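Local structure of cytochrome P450 268A2 Cyp268A2 (6BLD) at residues K274-L286 with C347-N359. The protein is a mycobacterial cytochrome P450, a mainly helical haem protein whose pocket here holds protoporphyrin IX with iron and (3e,5e)-6,10-dimethylundeca-3,5,9-trien-2-one. Numbering follows the deposited sequence.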
loop_
_atom_site.group_PDB
_atom_site.type_symbol
_atom_site.label_atom_id
_atom_site.label_comp_id
_atom_site.label_asym_id
_atom_site.label_seq_id
_atom_site.Cartn_x
_atom_site.Cartn_y
_atom_site.Cartn_z
ATOM N N LYS A 274 4.000 15.288 -7.717
ATOM C CA LYS A 274 2.871 16.100 -8.158
ATOM C C LYS A 274 2.421 17.059 -7.062
ATOM O O LYS A 274 2.048 18.203 -7.347
ATOM C CB LYS A 274 1.718 15.196 -8.595
ATOM C CG LYS A 274 0.460 15.942 -9.013
ATOM C CD LYS A 274 0.721 16.837 -10.215
ATOM C CE LYS A 274 -0.579 17.363 -10.800
ATOM N NZ LYS A 274 -1.709 16.426 -10.550
ATOM N N ALA A 275 2.452 16.611 -5.804
ATOM C CA ALA A 275 2.083 17.487 -4.696
ATOM C C ALA A 275 3.068 18.640 -4.550
ATOM O O ALA A 275 2.663 19.780 -4.291
ATOM C CB ALA A 275 1.998 16.685 -3.398
ATOM N N LEU A 276 4.364 18.363 -4.707
ATOM C CA LEU A 276 5.355 19.434 -4.677
ATOM C C LEU A 276 5.165 20.401 -5.838
ATOM O O LEU A 276 5.426 21.601 -5.694
ATOM C CB LEU A 276 6.766 18.848 -4.695
ATOM C CG LEU A 276 7.184 18.038 -3.466
ATOM C CD1 LEU A 276 8.615 17.545 -3.612
ATOM C CD2 LEU A 276 7.024 18.861 -2.195
ATOM N N THR A 277 4.711 19.902 -6.990
ATOM C CA THR A 277 4.444 20.779 -8.126
ATOM C C THR A 277 3.198 21.622 -7.889
ATOM O O THR A 277 3.167 22.809 -8.235
ATOM C CB THR A 277 4.297 19.952 -9.405
ATOM O OG1 THR A 277 5.499 19.210 -9.639
ATOM C CG2 THR A 277 4.022 20.853 -10.601
ATOM N N ASP A 278 2.160 21.026 -7.298
ATOM C CA ASP A 278 0.915 21.741 -7.049
ATOM C C ASP A 278 1.022 22.727 -5.895
ATOM O O ASP A 278 0.184 23.629 -5.789
ATOM C CB ASP A 278 -0.214 20.745 -6.773
ATOM C CG ASP A 278 -0.537 19.879 -7.975
ATOM O OD1 ASP A 278 -0.156 20.260 -9.101
ATOM O OD2 ASP A 278 -1.171 18.819 -7.795
ATOM N N PHE A 279 2.025 22.581 -5.031
ATOM C CA PHE A 279 2.225 23.472 -3.887
ATOM C C PHE A 279 3.680 23.920 -3.867
ATOM O O PHE A 279 4.482 23.431 -3.060
ATOM C CB PHE A 279 1.841 22.783 -2.576
ATOM C CG PHE A 279 0.384 22.423 -2.484
ATOM C CD1 PHE A 279 -0.083 21.230 -3.012
ATOM C CD2 PHE A 279 -0.517 23.277 -1.869
ATOM C CE1 PHE A 279 -1.422 20.897 -2.929
ATOM C CE2 PHE A 279 -1.857 22.949 -1.784
ATOM C CZ PHE A 279 -2.309 21.757 -2.314
ATOM N N PRO A 280 4.057 24.855 -4.746
ATOM C CA PRO A 280 5.459 25.305 -4.777
ATOM C C PRO A 280 5.933 25.933 -3.478
ATOM O O PRO A 280 7.111 25.785 -3.128
ATOM C CB PRO A 280 5.474 26.321 -5.928
ATOM C CG PRO A 280 4.303 25.963 -6.775
ATOM C CD PRO A 280 3.259 25.452 -5.831
ATOM N N SER A 281 5.058 26.636 -2.753
ATOM C CA SER A 281 5.473 27.230 -1.486
ATOM C C SER A 281 5.803 26.163 -0.451
ATOM O O SER A 281 6.636 26.395 0.433
ATOM C CB SER A 281 4.387 28.169 -0.958
ATOM O OG SER A 281 3.371 27.449 -0.279
ATOM N N GLN A 282 5.167 24.994 -0.544
ATOM C CA GLN A 282 5.512 23.897 0.353
ATOM C C GLN A 282 6.872 23.308 0.001
ATOM O O GLN A 282 7.637 22.922 0.892
ATOM C CB GLN A 282 4.427 22.823 0.307
ATOM C CG GLN A 282 3.095 23.273 0.878
ATOM C CD GLN A 282 3.177 23.570 2.362
ATOM O OE1 GLN A 282 2.727 24.618 2.825
ATOM N NE2 GLN A 282 3.768 22.654 3.116
ATOM N N LYS A 283 7.192 23.233 -1.293
ATOM C CA LYS A 283 8.506 22.748 -1.699
ATOM C C LYS A 283 9.606 23.708 -1.262
ATOM O O LYS A 283 10.660 23.274 -0.782
ATOM C CB LYS A 283 8.544 22.539 -3.213
ATOM C CG LYS A 283 9.862 21.990 -3.734
ATOM C CD LYS A 283 10.133 22.468 -5.151
ATOM C CE LYS A 283 10.361 21.301 -6.095
ATOM N NZ LYS A 283 11.117 21.711 -7.314
ATOM N N ALA A 284 9.379 25.015 -1.417
ATOM C CA ALA A 284 10.364 25.993 -0.969
ATOM C C ALA A 284 10.539 25.956 0.543
ATOM O O ALA A 284 11.647 26.174 1.046
ATOM C CB ALA A 284 9.961 27.396 -1.426
ATOM N N TRP A 285 9.462 25.681 1.282
ATOM C CA TRP A 285 9.571 25.554 2.731
ATOM C C TRP A 285 10.437 24.360 3.115
ATOM O O TRP A 285 11.285 24.463 4.008
ATOM C CB TRP A 285 8.178 25.434 3.349
ATOM C CG TRP A 285 8.183 25.177 4.826
ATOM C CD1 TRP A 285 8.230 26.111 5.820
ATOM C CD2 TRP A 285 8.130 23.902 5.475
ATOM N NE1 TRP A 285 8.212 25.495 7.048
ATOM C CE2 TRP A 285 8.151 24.139 6.864
ATOM C CE3 TRP A 285 8.069 22.582 5.017
ATOM C CZ2 TRP A 285 8.114 23.107 7.797
ATOM C CZ3 TRP A 285 8.032 21.559 5.946
ATOM C CH2 TRP A 285 8.052 21.827 7.320
ATOM N N LEU A 286 10.241 23.221 2.448
ATOM C CA LEU A 286 11.064 22.051 2.728
ATOM C C LEU A 286 12.518 22.292 2.338
ATOM O O LEU A 286 13.435 21.912 3.073
ATOM C CB LEU A 286 10.504 20.831 1.996
ATOM C CG LEU A 286 11.321 19.540 2.057
ATOM C CD1 LEU A 286 11.567 19.124 3.500
ATOM C CD2 LEU A 286 10.618 18.430 1.286
ATOM N N CYS A 347 -6.683 19.766 10.263
ATOM C CA CYS A 347 -7.007 21.147 9.927
ATOM C C CYS A 347 -6.657 21.365 8.460
ATOM O O CYS A 347 -5.478 21.359 8.089
ATOM C CB CYS A 347 -6.253 22.121 10.828
ATOM S SG CYS A 347 -6.535 23.856 10.431
ATOM N N HIS A 348 -7.684 21.554 7.630
ATOM C CA HIS A 348 -7.550 21.713 6.186
ATOM C C HIS A 348 -6.780 20.546 5.576
ATOM O O HIS A 348 -5.663 20.735 5.075
ATOM C CB HIS A 348 -6.861 23.037 5.850
ATOM C CG HIS A 348 -7.671 24.245 6.203
ATOM N ND1 HIS A 348 -8.688 24.719 5.402
ATOM C CD2 HIS A 348 -7.616 25.074 7.271
ATOM C CE1 HIS A 348 -9.224 25.789 5.961
ATOM N NE2 HIS A 348 -8.592 26.026 7.097
ATOM N N PRO A 349 -7.338 19.332 5.590
ATOM C CA PRO A 349 -6.622 18.196 4.987
ATOM C C PRO A 349 -6.542 18.269 3.474
ATOM O O PRO A 349 -5.729 17.550 2.879
ATOM C CB PRO A 349 -7.442 16.982 5.445
ATOM C CG PRO A 349 -8.820 17.522 5.623
ATOM C CD PRO A 349 -8.662 18.940 6.107
ATOM N N GLU A 350 -7.356 19.110 2.832
ATOM C CA GLU A 350 -7.312 19.259 1.383
ATOM C C GLU A 350 -6.106 20.058 0.908
ATOM O O GLU A 350 -5.846 20.094 -0.299
ATOM C CB GLU A 350 -8.597 19.923 0.887
ATOM C CG GLU A 350 -8.653 21.426 1.119
ATOM C CD GLU A 350 -9.004 21.788 2.550
ATOM O OE1 GLU A 350 -9.431 20.890 3.306
ATOM O OE2 GLU A 350 -8.853 22.972 2.920
ATOM N N ARG A 351 -5.373 20.696 1.814
ATOM C CA ARG A 351 -4.189 21.469 1.472
ATOM C C ARG A 351 -2.944 20.742 1.961
ATOM O O ARG A 351 -2.926 20.196 3.068
ATOM C CB ARG A 351 -4.249 22.871 2.084
ATOM C CG ARG A 351 -5.321 23.759 1.477
ATOM C CD ARG A 351 -5.266 25.169 2.045
ATOM N NE ARG A 351 -4.047 25.879 1.664
ATOM C CZ ARG A 351 -3.839 26.424 0.469
ATOM N NH1 ARG A 351 -4.767 26.338 -0.474
ATOM N NH2 ARG A 351 -2.700 27.055 0.216
ATOM N N LEU A 352 -1.907 20.736 1.127
ATOM C CA LEU A 352 -0.649 20.105 1.502
ATOM C C LEU A 352 0.079 20.976 2.517
ATOM O O LEU A 352 0.407 22.133 2.231
ATOM C CB LEU A 352 0.221 19.875 0.269
ATOM C CG LEU A 352 1.462 19.003 0.476
ATOM C CD1 LEU A 352 1.074 17.536 0.570
ATOM C CD2 LEU A 352 2.469 19.224 -0.642
ATOM N N ASP A 353 0.326 20.426 3.705
ATOM C CA ASP A 353 1.043 21.123 4.773
ATOM C C ASP A 353 2.147 20.192 5.266
ATOM O O ASP A 353 1.928 19.367 6.157
ATOM C CB ASP A 353 0.097 21.534 5.899
ATOM C CG ASP A 353 0.797 22.327 6.988
ATOM O OD1 ASP A 353 1.926 22.806 6.748
ATOM O OD2 ASP A 353 0.217 22.470 8.084
ATOM N N LEU A 354 3.340 20.337 4.683
ATOM C CA LEU A 354 4.497 19.538 5.065
ATOM C C LEU A 354 4.974 19.828 6.483
ATOM O O LEU A 354 5.852 19.114 6.980
ATOM C CB LEU A 354 5.640 19.772 4.075
ATOM C CG LEU A 354 5.312 19.564 2.593
ATOM C CD1 LEU A 354 6.535 19.825 1.722
ATOM C CD2 LEU A 354 4.766 18.165 2.353
ATOM N N SER A 355 4.431 20.855 7.134
ATOM C CA SER A 355 4.743 21.170 8.519
ATOM C C SER A 355 3.714 20.612 9.492
ATOM O O SER A 355 3.807 20.885 10.692
ATOM C CB SER A 355 4.851 22.684 8.705
ATOM O OG SER A 355 3.567 23.279 8.777
ATOM N N ARG A 356 2.742 19.844 9.004
ATOM C CA ARG A 356 1.635 19.397 9.842
ATOM C C ARG A 356 2.147 18.598 11.033
ATOM O O ARG A 356 2.798 17.561 10.866
ATOM C CB ARG A 356 0.654 18.563 9.022
ATOM C CG ARG A 356 -0.674 18.314 9.723
ATOM C CD ARG A 356 -1.538 17.329 8.953
ATOM N NE ARG A 356 -1.762 17.756 7.574
ATOM C CZ ARG A 356 -2.677 18.647 7.207
ATOM N NH1 ARG A 356 -3.456 19.211 8.119
ATOM N NH2 ARG A 356 -2.812 18.974 5.930
ATOM N N SER A 357 1.863 19.095 12.234
ATOM C CA SER A 357 2.238 18.428 13.473
ATOM C C SER A 357 1.199 18.742 14.544
ATOM O O SER A 357 0.981 19.915 14.869
ATOM C CB SER A 357 3.631 18.864 13.927
ATOM O OG SER A 357 4.157 17.961 14.885
ATOM N N PRO A 358 0.526 17.726 15.110
ATOM C CA PRO A 358 0.715 16.306 14.794
ATOM C C PRO A 358 0.094 15.904 13.461
ATOM O O PRO A 358 -0.707 16.652 12.902
ATOM C CB PRO A 358 0.007 15.599 15.949
ATOM C CG PRO A 358 -1.074 16.541 16.339
ATOM C CD PRO A 358 -0.509 17.925 16.140
ATOM N N ASN A 359 0.471 14.730 12.960
ATOM C CA ASN A 359 -0.063 14.188 11.711
ATOM C C ASN A 359 -0.527 12.762 11.974
ATOM O O ASN A 359 0.162 11.797 11.620
ATOM C CB ASN A 359 0.979 14.239 10.593
ATOM C CG ASN A 359 0.356 14.165 9.214
ATOM O OD1 ASN A 359 -0.804 13.781 9.064
ATOM N ND2 ASN A 359 1.125 14.535 8.197
#
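The Phe-279 ring lies with one face over Leu-352, whose CB makes a CH-pi contact 3.7 Å from the ring centroid and 15° off its normal; Ala-275 O sits in plane at the edge of the same ring. Ser-355 CB and Leu-354 O approach the Trp-285 ring obliquely, Ser-355 CB lying 3.4 Å from Trp-285 CZ2. Trp-285 CZ3 also comes within 3.5 Å of Leu-354 CB. Leu-352 CD2 is 3.8 Å from Ala-275 CB, its CG standing opposite the backbone N (chi1 -170°). Leu-354 CD1 reaches Gln-282 O at 3.4 Å and also touches Leu-276 CD2 and Leu-286 CB, so that it fits beside the junction of helices 247-278 and 280-288. Asp-353 OD1 accepts from Ser-355 N in an Asx turn, and Ser-355 OG gives Asp-353 OD1 a second bond at 2.7 Å. From helix 290-305, Glu-300 accepts Asp-353 N and pairs with Arg-356, while Trp-304 meets Phe-279 with the ring planes nearly perpendicular. The leucine, alanine and aromatic side-chain contacts join helices 247-278 and 280-288 to the loop before helix 375-392 by dispersion and CH-pi packing, whereas Ser-355 and Glu-300 engage the polar groups of Asp-353.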